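Local atomic coordinates of glucose-6-phosphate dehydrogenase (Trypanosoma cruzi, PDB entry 5AQ1), a protein that catalyses the NADP-dependent oxidation of glucose 6-phosphate, the first step of the pentose phosphate pathway, and so supplies NADPH. Residues B[182-190]-B[467-478]; B[209-219]-B[438-448]. One frame throughout, in Å; residues are numbered along the deposited sequence.

Contact 1 of 2, residues B[182-190]-B[467-478]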
loop_
_atom_site.group_PDB
_atom_site.type_symbol
_atom_site.label_atom_id
_atom_site.label_comp_id
_atom_site.label_asym_id
_atom_site.label_seq_id
_atom_site.Cartn_x
_atom_site.Cartn_y
_atom_site.Cartn_z
ATOM N N PRO B 182 -15.158 -16.666 36.482
ATOM C CA PRO B 182 -15.361 -17.301 35.177
ATOM C C PRO B 182 -16.787 -17.207 34.647
ATOM O O PRO B 182 -17.739 -17.209 35.434
ATOM C CB PRO B 182 -15.026 -18.767 35.462
ATOM C CG PRO B 182 -15.402 -18.957 36.892
ATOM C CD PRO B 182 -15.074 -17.654 37.571
ATOM N N PHE B 183 -16.918 -17.119 33.324
ATOM C CA PHE B 183 -18.218 -17.192 32.657
ATOM C C PHE B 183 -18.315 -18.543 31.951
ATOM O O PHE B 183 -18.102 -18.648 30.741
ATOM C CB PHE B 183 -18.377 -16.051 31.652
ATOM C CG PHE B 183 -18.160 -14.688 32.241
ATOM C CD1 PHE B 183 -19.130 -14.103 33.039
ATOM C CD2 PHE B 183 -16.987 -13.988 31.995
ATOM C CE1 PHE B 183 -18.936 -12.844 33.582
ATOM C CE2 PHE B 183 -16.786 -12.729 32.538
ATOM C CZ PHE B 183 -17.760 -12.157 33.334
ATOM N N GLY B 184 -18.619 -19.578 32.724
ATOM C CA GLY B 184 -18.546 -20.955 32.236
ATOM C C GLY B 184 -17.108 -21.431 32.102
ATOM O O GLY B 184 -16.167 -20.744 32.523
ATOM N N ARG B 185 -16.949 -22.624 31.531
ATOM C CA ARG B 185 -15.627 -23.219 31.279
ATOM C C ARG B 185 -15.436 -23.690 29.826
ATOM O O ARG B 185 -14.376 -24.203 29.478
ATOM C CB ARG B 185 -15.347 -24.363 32.275
ATOM C CG ARG B 185 -16.546 -25.247 32.594
ATOM C CD ARG B 185 -16.212 -26.333 33.603
ATOM N NE ARG B 185 -15.324 -27.345 33.032
ATOM C CZ ARG B 185 -14.020 -27.460 33.279
ATOM N NH1 ARG B 185 -13.403 -26.634 34.116
ATOM N NH2 ARG B 185 -13.323 -28.422 32.678
ATOM N N ASP B 186 -16.457 -23.509 28.990
ATOM C CA ASP B 186 -16.363 -23.776 27.550
ATOM C C ASP B 186 -17.546 -23.106 26.839
ATOM O O ASP B 186 -18.329 -22.397 27.479
ATOM C CB ASP B 186 -16.301 -25.287 27.260
ATOM C CG ASP B 186 -17.458 -26.064 27.869
ATOM O OD1 ASP B 186 -18.550 -25.491 28.079
ATOM O OD2 ASP B 186 -17.269 -27.268 28.131
ATOM N N THR B 187 -17.682 -23.326 25.533
ATOM C CA THR B 187 -18.768 -22.717 24.760
ATOM C C THR B 187 -20.152 -23.077 25.310
ATOM O O THR B 187 -21.001 -22.200 25.477
ATOM C CB THR B 187 -18.708 -23.128 23.272
ATOM O OG1 THR B 187 -17.359 -23.033 22.798
ATOM C CG2 THR B 187 -19.610 -22.228 22.426
ATOM N N GLU B 188 -20.365 -24.361 25.591
ATOM C CA GLU B 188 -21.672 -24.855 26.045
ATOM C C GLU B 188 -22.080 -24.335 27.416
ATOM O O GLU B 188 -23.182 -23.812 27.584
ATOM C CB GLU B 188 -21.721 -26.394 26.055
ATOM C CG GLU B 188 -21.706 -26.990 24.670
ATOM C CD GLU B 188 -22.926 -26.602 23.842
ATOM O OE1 GLU B 188 -23.938 -26.102 24.406
ATOM O OE2 GLU B 188 -22.870 -26.798 22.609
ATOM N N THR B 189 -21.194 -24.492 28.392
ATOM C CA THR B 189 -21.487 -24.061 29.754
ATOM C C THR B 189 -21.717 -22.554 29.840
ATOM O O THR B 189 -22.576 -22.095 30.595
ATOM C CB THR B 189 -20.355 -24.443 30.716
ATOM O OG1 THR B 189 -19.101 -24.015 30.172
ATOM C CG2 THR B 189 -20.334 -25.944 30.942
ATOM N N SER B 190 -20.953 -21.793 29.059
ATOM C CA SER B 190 -21.078 -20.340 29.025
ATOM C C SER B 190 -22.389 -19.901 28.369
ATOM O O SER B 190 -22.998 -18.920 28.794
ATOM C CB SER B 190 -19.886 -19.722 28.286
ATOM O OG SER B 190 -19.825 -18.318 28.482
ATOM N N TRP B 467 -14.971 -18.214 23.462
ATOM C CA TRP B 467 -15.022 -19.626 23.855
ATOM C C TRP B 467 -14.881 -20.577 22.669
ATOM O O TRP B 467 -14.300 -21.654 22.800
ATOM C CB TRP B 467 -16.308 -19.946 24.623
ATOM C CG TRP B 467 -16.236 -19.584 26.076
ATOM C CD1 TRP B 467 -17.042 -18.711 26.745
ATOM C CD2 TRP B 467 -15.298 -20.081 27.037
ATOM N NE1 TRP B 467 -16.667 -18.635 28.063
ATOM C CE2 TRP B 467 -15.599 -19.466 28.270
ATOM C CE3 TRP B 467 -14.230 -20.985 26.975
ATOM C CZ2 TRP B 467 -14.874 -19.726 29.433
ATOM C CZ3 TRP B 467 -13.511 -21.243 28.128
ATOM C CH2 TRP B 467 -13.837 -20.615 29.343
ATOM N N ARG B 468 -15.408 -20.180 21.517
ATOM C CA ARG B 468 -15.342 -21.015 20.320
ATOM C C ARG B 468 -13.912 -21.183 19.805
ATOM O O ARG B 468 -13.584 -22.195 19.189
ATOM C CB ARG B 468 -16.260 -20.459 19.228
ATOM C CG ARG B 468 -17.724 -20.761 19.504
ATOM C CD ARG B 468 -18.667 -20.023 18.571
ATOM N NE ARG B 468 -20.056 -20.242 18.976
ATOM C CZ ARG B 468 -20.838 -21.223 18.530
ATOM N NH1 ARG B 468 -20.411 -22.093 17.619
ATOM N NH2 ARG B 468 -22.077 -21.319 18.994
ATOM N N ILE B 469 -13.063 -20.199 20.079
ATOM C CA ILE B 469 -11.665 -20.267 19.682
ATOM C C ILE B 469 -10.922 -21.391 20.406
ATOM O O ILE B 469 -10.126 -22.110 19.787
ATOM C CB ILE B 469 -10.954 -18.915 19.923
ATOM C CG1 ILE B 469 -11.509 -17.864 18.956
ATOM C CG2 ILE B 469 -9.446 -19.048 19.749
ATOM C CD1 ILE B 469 -11.193 -16.432 19.335
ATOM N N TYR B 470 -11.194 -21.548 21.704
ATOM C CA TYR B 470 -10.386 -22.418 22.564
ATOM C C TYR B 470 -11.057 -23.715 23.011
ATOM O O TYR B 470 -10.369 -24.623 23.476
ATOM C CB TYR B 470 -9.919 -21.643 23.800
ATOM C CG TYR B 470 -9.223 -20.355 23.453
ATOM C CD1 TYR B 470 -7.911 -20.350 23.006
ATOM C CD2 TYR B 470 -9.884 -19.141 23.556
ATOM C CE1 TYR B 470 -7.271 -19.165 22.672
ATOM C CE2 TYR B 470 -9.258 -17.952 23.223
ATOM C CZ TYR B 470 -7.951 -17.967 22.781
ATOM O OH TYR B 470 -7.319 -16.794 22.443
ATOM N N THR B 471 -12.377 -23.816 22.867
ATOM C CA THR B 471 -13.117 -24.963 23.403
ATOM C C THR B 471 -12.659 -26.314 22.840
ATOM O O THR B 471 -12.425 -27.238 23.616
ATOM C CB THR B 471 -14.645 -24.787 23.249
ATOM O OG1 THR B 471 -15.090 -23.763 24.144
ATOM C CG2 THR B 471 -15.393 -26.079 23.572
ATOM N N PRO B 472 -12.533 -26.440 21.501
ATOM C CA PRO B 472 -12.009 -27.698 20.948
ATOM C C PRO B 472 -10.676 -28.128 21.563
ATOM O O PRO B 472 -10.500 -29.309 21.869
ATOM C CB PRO B 472 -11.836 -27.386 19.460
ATOM C CG PRO B 472 -12.857 -26.347 19.179
ATOM C CD PRO B 472 -13.010 -25.536 20.438
ATOM N N LEU B 473 -9.760 -27.177 21.747
ATOM C CA LEU B 473 -8.473 -27.455 22.388
ATOM C C LEU B 473 -8.648 -27.873 23.844
ATOM O O LEU B 473 -8.065 -28.864 24.285
ATOM C CB LEU B 473 -7.544 -26.240 22.311
ATOM C CG LEU B 473 -6.215 -26.326 23.081
ATOM C CD1 LEU B 473 -5.417 -27.565 22.694
ATOM C CD2 LEU B 473 -5.386 -25.074 22.849
ATOM N N LEU B 474 -9.461 -27.119 24.577
ATOM C CA LEU B 474 -9.698 -27.390 25.992
ATOM C C LEU B 474 -10.254 -28.791 26.218
ATOM O O LEU B 474 -9.795 -29.500 27.113
ATOM C CB LEU B 474 -10.645 -26.346 26.592
ATOM C CG LEU B 474 -10.060 -24.937 26.727
ATOM C CD1 LEU B 474 -11.159 -23.922 26.994
ATOM C CD2 LEU B 474 -8.996 -24.873 27.814
ATOM N N HIS B 475 -11.235 -29.188 25.412
ATOM C CA HIS B 475 -11.821 -30.524 25.531
ATOM C C HIS B 475 -10.797 -31.619 25.226
ATOM O O HIS B 475 -10.781 -32.657 25.890
ATOM C CB HIS B 475 -13.059 -30.682 24.639
ATOM C CG HIS B 475 -14.265 -29.950 25.143
ATOM N ND1 HIS B 475 -15.425 -29.837 24.407
ATOM C CD2 HIS B 475 -14.490 -29.284 26.301
ATOM C CE1 HIS B 475 -16.314 -29.141 25.093
ATOM N NE2 HIS B 475 -15.771 -28.792 26.245
ATOM N N ALA B 476 -9.938 -31.379 24.239
ATOM C CA ALA B 476 -8.842 -32.297 23.935
ATOM C C ALA B 476 -7.904 -32.453 25.135
ATOM O O ALA B 476 -7.529 -33.569 25.493
ATOM C CB ALA B 476 -8.066 -31.816 22.719
ATOM N N ILE B 477 -7.548 -31.332 25.761
ATOM C CA ILE B 477 -6.667 -31.334 26.934
ATOM C C ILE B 477 -7.270 -32.118 28.105
ATOM O O ILE B 477 -6.561 -32.864 28.785
ATOM C CB ILE B 477 -6.334 -29.897 27.399
ATOM C CG1 ILE B 477 -5.465 -29.191 26.359
ATOM C CG2 ILE B 477 -5.611 -29.905 28.741
ATOM C CD1 ILE B 477 -5.490 -27.683 26.479
ATOM N N ASP B 478 -8.569 -31.946 28.340
ATOM C CA ASP B 478 -9.256 -32.679 29.405
ATOM C C ASP B 478 -9.293 -34.190 29.147
ATOM O O ASP B 478 -9.203 -34.975 30.089
ATOM C CB ASP B 478 -10.677 -32.138 29.614
ATOM C CG ASP B 478 -10.692 -30.757 30.264
ATOM O OD1 ASP B 478 -9.656 -30.339 30.825
ATOM O OD2 ASP B 478 -11.749 -30.091 30.222
#

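Contact 2 of 2, residues B[209-219]-B[438-448]. With BG6 (6-O-phosphono-beta-D-glucopyranose), chain F.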
loop_
_atom_site.group_PDB
_atom_site.type_symbol
_atom_site.label_atom_id
_atom_site.label_comp_id
_atom_site.label_asym_id
_atom_site.label_seq_id
_atom_site.Cartn_x
_atom_site.Cartn_y
_atom_site.Cartn_z
ATOM N N ILE B 209 -17.028 -7.954 33.533
ATOM C CA ILE B 209 -15.668 -7.472 33.735
ATOM C C ILE B 209 -14.656 -8.371 33.044
ATOM O O ILE B 209 -14.703 -9.594 33.178
ATOM C CB ILE B 209 -15.287 -7.418 35.234
ATOM C CG1 ILE B 209 -16.102 -6.348 35.965
ATOM C CG2 ILE B 209 -13.789 -7.153 35.407
ATOM C CD1 ILE B 209 -15.641 -4.921 35.734
ATOM N N ASP B 210 -13.763 -7.743 32.290
ATOM C CA ASP B 210 -12.447 -8.299 32.006
ATOM C C ASP B 210 -11.472 -7.195 32.380
ATOM O O ASP B 210 -11.311 -6.225 31.636
ATOM C CB ASP B 210 -12.298 -8.693 30.538
ATOM C CG ASP B 210 -10.994 -9.415 30.261
ATOM O OD1 ASP B 210 -9.946 -9.024 30.828
ATOM O OD2 ASP B 210 -11.015 -10.379 29.470
ATOM N N HIS B 211 -10.828 -7.338 33.534
ATOM C CA HIS B 211 -10.174 -6.192 34.161
ATOM C C HIS B 211 -8.943 -5.690 33.405
ATOM O O HIS B 211 -8.486 -4.578 33.648
ATOM C CB HIS B 211 -9.876 -6.457 35.645
ATOM C CG HIS B 211 -8.564 -7.124 35.908
ATOM N ND1 HIS B 211 -8.404 -8.493 35.887
ATOM C CD2 HIS B 211 -7.355 -6.611 36.236
ATOM C CE1 HIS B 211 -7.150 -8.793 36.171
ATOM N NE2 HIS B 211 -6.492 -7.667 36.388
ATOM N N TYR B 212 -8.434 -6.485 32.470
ATOM C CA TYR B 212 -7.344 -6.026 31.607
ATOM C C TYR B 212 -7.747 -4.840 30.726
ATOM O O TYR B 212 -6.897 -4.022 30.368
ATOM C CB TYR B 212 -6.788 -7.185 30.774
ATOM C CG TYR B 212 -5.681 -7.935 31.483
ATOM C CD1 TYR B 212 -5.761 -8.218 32.849
ATOM C CD2 TYR B 212 -4.549 -8.352 30.797
ATOM C CE1 TYR B 212 -4.747 -8.892 33.502
ATOM C CE2 TYR B 212 -3.535 -9.035 31.445
ATOM C CZ TYR B 212 -3.636 -9.296 32.797
ATOM O OH TYR B 212 -2.624 -9.969 33.440
ATOM N N LEU B 213 -9.040 -4.724 30.422
ATOM C CA LEU B 213 -9.565 -3.581 29.666
ATOM C C LEU B 213 -9.565 -2.255 30.439
ATOM O O LEU B 213 -9.910 -1.215 29.877
ATOM C CB LEU B 213 -10.985 -3.874 29.177
ATOM C CG LEU B 213 -11.167 -5.048 28.216
ATOM C CD1 LEU B 213 -12.650 -5.262 27.944
ATOM C CD2 LEU B 213 -10.406 -4.815 26.916
ATOM N N GLY B 214 -9.195 -2.288 31.718
ATOM C CA GLY B 214 -9.026 -1.070 32.512
ATOM C C GLY B 214 -7.581 -0.616 32.657
ATOM O O GLY B 214 -7.313 0.414 33.282
ATOM N N LYS B 215 -6.649 -1.384 32.091
ATOM C CA LYS B 215 -5.222 -1.070 32.186
ATOM C C LYS B 215 -4.840 -0.016 31.156
ATOM O O LYS B 215 -5.253 -0.099 29.998
ATOM C CB LYS B 215 -4.375 -2.330 32.000
ATOM C CG LYS B 215 -4.521 -3.342 33.122
ATOM C CD LYS B 215 -3.458 -4.425 33.046
ATOM C CE LYS B 215 -3.685 -5.512 34.088
ATOM N NZ LYS B 215 -3.441 -5.030 35.474
ATOM N N GLU B 216 -4.042 0.959 31.584
ATOM C CA GLU B 216 -3.702 2.128 30.768
ATOM C C GLU B 216 -3.316 1.772 29.334
ATOM O O GLU B 216 -3.884 2.305 28.383
ATOM C CB GLU B 216 -2.561 2.914 31.422
ATOM C CG GLU B 216 -2.146 4.177 30.681
ATOM C CD GLU B 216 -3.246 5.219 30.616
ATOM O OE1 GLU B 216 -3.985 5.387 31.615
ATOM O OE2 GLU B 216 -3.370 5.885 29.564
ATOM N N MET B 217 -2.353 0.871 29.184
ATOM C CA MET B 217 -1.790 0.579 27.865
ATOM C C MET B 217 -2.712 -0.271 26.991
ATOM O O MET B 217 -2.581 -0.260 25.768
ATOM C CB MET B 217 -0.411 -0.081 27.998
ATOM C CG MET B 217 0.601 0.729 28.804
ATOM S SD MET B 217 0.730 2.477 28.358
ATOM C CE MET B 217 1.345 2.348 26.682
ATOM N N VAL B 218 -3.641 -0.996 27.612
ATOM C CA VAL B 218 -4.658 -1.738 26.865
ATOM C C VAL B 218 -5.722 -0.765 26.357
ATOM O O VAL B 218 -6.171 -0.874 25.213
ATOM C CB VAL B 218 -5.294 -2.857 27.716
ATOM C CG1 VAL B 218 -6.386 -3.587 26.940
ATOM C CG2 VAL B 218 -4.229 -3.846 28.165
ATOM N N GLN B 219 -6.115 0.191 27.203
ATOM C CA GLN B 219 -7.038 1.265 26.800
ATOM C C GLN B 219 -6.491 2.126 25.654
ATOM O O GLN B 219 -7.258 2.691 24.871
ATOM C CB GLN B 219 -7.370 2.174 27.988
ATOM C CG GLN B 219 -8.222 1.516 29.064
ATOM C CD GLN B 219 -8.661 2.492 30.143
ATOM O OE1 GLN B 219 -7.835 3.020 30.893
ATOM N NE2 GLN B 219 -9.968 2.736 30.228
ATOM N N LEU B 438 -0.817 6.105 37.733
ATOM C CA LEU B 438 -1.842 5.467 36.933
ATOM C C LEU B 438 -2.728 4.611 37.824
ATOM O O LEU B 438 -2.234 3.905 38.706
ATOM C CB LEU B 438 -1.208 4.626 35.834
ATOM C CG LEU B 438 -0.301 5.404 34.876
ATOM C CD1 LEU B 438 0.459 4.415 34.026
ATOM C CD2 LEU B 438 -1.069 6.388 34.005
ATOM N N PRO B 439 -4.047 4.682 37.603
ATOM C CA PRO B 439 -4.996 3.994 38.458
ATOM C C PRO B 439 -5.012 2.491 38.227
ATOM O O PRO B 439 -4.640 2.026 37.155
ATOM C CB PRO B 439 -6.333 4.595 38.024
ATOM C CG PRO B 439 -6.131 4.891 36.584
ATOM C CD PRO B 439 -4.723 5.388 36.499
ATOM N N ASP B 440 -5.445 1.744 39.236
ATOM C CA ASP B 440 -5.729 0.329 39.074
ATOM C C ASP B 440 -6.837 0.161 38.029
ATOM O O ASP B 440 -7.680 1.046 37.856
ATOM C CB ASP B 440 -6.166 -0.273 40.412
ATOM C CG ASP B 440 -6.466 -1.754 40.311
ATOM O OD1 ASP B 440 -5.520 -2.538 40.086
ATOM O OD2 ASP B 440 -7.651 -2.130 40.446
ATOM N N ALA B 441 -6.835 -0.973 37.339
ATOM C CA ALA B 441 -7.838 -1.259 36.314
ATOM C C ALA B 441 -9.283 -1.015 36.772
ATOM O O ALA B 441 -10.091 -0.460 36.035
ATOM C CB ALA B 441 -7.687 -2.692 35.834
ATOM N N TYR B 442 -9.598 -1.432 37.991
ATOM C CA TYR B 442 -10.967 -1.368 38.489
ATOM C C TYR B 442 -11.491 0.053 38.750
ATOM O O TYR B 442 -12.700 0.245 38.879
ATOM C CB TYR B 442 -11.111 -2.237 39.738
ATOM C CG TYR B 442 -11.182 -3.719 39.436
ATOM C CD1 TYR B 442 -12.358 -4.292 38.962
ATOM C CD2 TYR B 442 -10.082 -4.551 39.631
ATOM C CE1 TYR B 442 -12.438 -5.646 38.687
ATOM C CE2 TYR B 442 -10.152 -5.911 39.358
ATOM C CZ TYR B 442 -11.334 -6.455 38.886
ATOM O OH TYR B 442 -11.425 -7.805 38.609
ATOM N N GLU B 443 -10.605 1.044 38.829
ATOM C CA GLU B 443 -11.047 2.437 38.952
ATOM C C GLU B 443 -11.694 2.894 37.652
ATOM O O GLU B 443 -12.798 3.435 37.655
ATOM C CB GLU B 443 -9.879 3.372 39.294
ATOM C CG GLU B 443 -9.253 3.145 40.660
ATOM C CD GLU B 443 -8.015 3.995 40.880
ATOM O OE1 GLU B 443 -8.098 5.229 40.680
ATOM O OE2 GLU B 443 -6.960 3.427 41.248
ATOM N N SER B 444 -10.992 2.677 36.544
ATOM C CA SER B 444 -11.493 3.040 35.219
ATOM C C SER B 444 -12.836 2.367 34.925
ATOM O O SER B 444 -13.786 3.015 34.483
ATOM C CB SER B 444 -10.480 2.637 34.141
ATOM O OG SER B 444 -9.150 2.978 34.518
ATOM N N LEU B 445 -12.909 1.067 35.202
ATOM C CA LEU B 445 -14.059 0.250 34.814
ATOM C C LEU B 445 -15.319 0.591 35.601
ATOM O O LEU B 445 -16.380 0.801 35.014
ATOM C CB LEU B 445 -13.725 -1.242 34.937
ATOM C CG LEU B 445 -12.598 -1.710 34.004
ATOM C CD1 LEU B 445 -12.156 -3.117 34.354
ATOM C CD2 LEU B 445 -13.022 -1.641 32.547
ATOM N N ILE B 446 -15.199 0.667 36.924
ATOM C CA ILE B 446 -16.323 1.067 37.774
ATOM C C ILE B 446 -16.838 2.446 37.350
ATOM O O ILE B 446 -18.049 2.658 37.254
ATOM C CB ILE B 446 -15.936 1.058 39.272
ATOM C CG1 ILE B 446 -15.760 -0.384 39.756
ATOM C CG2 ILE B 446 -16.997 1.754 40.118
ATOM C CD1 ILE B 446 -15.160 -0.511 41.139
ATOM N N HIS B 447 -15.916 3.372 37.088
ATOM C CA HIS B 447 -16.267 4.715 36.617
ATOM C C HIS B 447 -17.053 4.672 35.308
ATOM O O HIS B 447 -18.042 5.383 35.150
ATOM C CB HIS B 447 -15.001 5.564 36.451
ATOM C CG HIS B 447 -15.249 6.925 35.879
ATOM N ND1 HIS B 447 -16.132 7.822 36.445
ATOM C CD2 HIS B 447 -14.719 7.550 34.800
ATOM C CE1 HIS B 447 -16.142 8.936 35.733
ATOM N NE2 HIS B 447 -15.293 8.796 34.731
ATOM N N GLU B 448 -16.614 3.830 34.379
ATOM C CA GLU B 448 -17.281 3.706 33.087
ATOM C C GLU B 448 -18.650 3.012 33.197
ATOM O O GLU B 448 -19.572 3.336 32.443
ATOM C CB GLU B 448 -16.370 2.982 32.091
ATOM C CG GLU B 448 -15.188 3.831 31.644
ATOM C CD GLU B 448 -14.064 3.022 31.026
ATOM O OE1 GLU B 448 -14.335 1.934 30.478
ATOM O OE2 GLU B 448 -12.899 3.478 31.084
HETATM C C1 BG6 F . -6.886 -12.838 37.147
HETATM C C2 BG6 F . -6.504 -14.311 37.013
HETATM O O1 BG6 F . -8.013 -12.539 36.314
HETATM O O5 BG6 F . -5.782 -12.017 36.754
HETATM C C3 BG6 F . -5.268 -14.593 37.852
HETATM O O2 BG6 F . -7.586 -15.149 37.431
HETATM C C4 BG6 F . -4.156 -13.658 37.404
HETATM O O3 BG6 F . -4.842 -15.953 37.723
HETATM C C5 BG6 F . -4.615 -12.214 37.557
HETATM O O4 BG6 F . -2.983 -13.906 38.180
HETATM C C6 BG6 F . -3.517 -11.236 37.148
HETATM O O6 BG6 F . -4.020 -9.900 37.113
HETATM P P BG6 F . -3.001 -8.657 37.050
HETATM O O1P BG6 F . -2.128 -8.934 35.848
HETATM O O2P BG6 F . -3.884 -7.454 36.869
HETATM O O3P BG6 F . -2.285 -8.722 38.378
HETATM O O HOH W 1 -9.838 -10.442 37.245
HETATM O O HOH W 2 -4.234 -2.880 37.098
HETATM O O HOH W 3 -3.976 2.320 34.404
HETATM O O HOH W 4 -6.154 3.869 33.370
#

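Contact 1 of 2, residues B[182-190]-B[467-478]
Trp467 lies against the turn formed by Phe183 to Asp186. Trp467 CB meets Thr187 CA at 3.7 Å, close to the start of helix 187-197. With chi1 at -82°, CG stands beside the backbone N, and the indole reaches across the turn. CG and CD2 lie over the Asp186 carbonyl. CD1 lies against CB and OG of Ser190, with Ser190 OG 3.3 Å from Trp467 CD1. Trp467 NE1 gives a weak hydrogen bond to Phe183 O at 3.0 Å; this carbonyl also accepts from Ser190 OG. CE2 and CZ2 stay near Phe183 O, with CZ2 closest to Gly184 O. Trp467 CE3 lies 3.6 Å from Asp186 CA. Trp467 CZ3 meets Arg185 O at 3.4 Å, and CH2 meets Arg185 C. Leu474 CD1 sits at the indole edge.

Thr187 N donates to Thr471 OG1 at 3.0 Å; the same hydroxyl donates back to Trp467 O, one turn earlier. Asp186 OD1 caps the helix by accepting from Thr189 N, and Asp186 OD2 accepts from His475 NE2 at 2.9 Å. That bond is nearly straight (172°). It lies in the imidazole plane but reaches the carboxylate from above its own plane. Arg185 NH2 and Asp478 OD2 form a long salt bridge of 3.4 Å. Asp478 OD2 also pairs with Arg267, and Arg185 NH1 bonds to Ser262 O.

Pro182, preceded by a cis peptide bond, touches NADPH. Lys181 just before it is hydrogen-bonded to the bound glucose 6-phosphate. This packs the family's Glu-Lys-Pro-Phe-Gly turn, and the N-capped helix 187-197 after it, on helix 460-479 of the C-terminal part.

Contact 2 of 2, residues B[209-219]-B[438-448]
The 3-10 turn 211-214 meets the first turn of helix 441-451 so closely that the CA atoms of Gly214 and Ala441 lie 4.0 Å apart, and Ala441 CA makes a CH...O contact with Gly214 O. Gly214 has no side chain, and Leu445 CG lies 3.9 Å from Gly214 CA. Leu445 CD1 packs on His211 CA and also reaches Ile209 CD1.

His211 CB touches Tyr442 CZ at 3.6 Å. The two rings are nearly parallel, 8° apart, but slid so far that they barely overlap. Ile209 CG2 packs against Tyr442 CE1. Beyond, Tyr442 OH bonds to Glu180.

The imidazole of His211 has CG between the backbone N and the carbonyl carbon (chi1 88°), with Ala441 CB at its edge. His211 NE2 donates to O2P of glucose 6-phosphate at 2.7 Å, almost straight (175°). Lys215 NZ reaches O2P of the glucose 6-phosphate as well, at 2.8 Å, and also bonds to Gln401. Tyr212 OH makes a weak bond to O1P. A water bridges Lys215 NZ and Ala441 N, so the helix start is tied to the phosphate site. Asp440 and Glu443 form the capping box there.

At the other end, Glu216 CG packs on Leu438 CD2 at 4.1 Å, while Glu216 OE1 pairs with Lys413 of the second subunit. Asp210 bonds to His273, which also binds the sugar. The turn carries the family's Asp-His-Tyr-Leu-Gly-Lys signature, and its His, Tyr and Lys form part of the phosphate pocket for glucose 6-phosphate.

From the N terminus, the chain builds the parallel sheet of the nucleotide-binding domain. Residues 182-190 follow strand 175-179, and residues 209-219 follow strand 206-208, the last strand of that sheet. The chain then runs through most of the large mixed sheet before helix 441-451 returns to 209-219 and closes contact 2. Helix 460-479 comes next and closes contact 1 on 182-190. Contact 2 is therefore nested inside the loop of contact 1. Their centres lie about 26 Å apart, yet they touch where Phe183 packs on the backbone of Ile209. Both join the nucleotide-binding part to consecutive helices of the C-terminal part, contact 2 beside the substrate phosphate, contact 1 reaching the cofactor through Pro182.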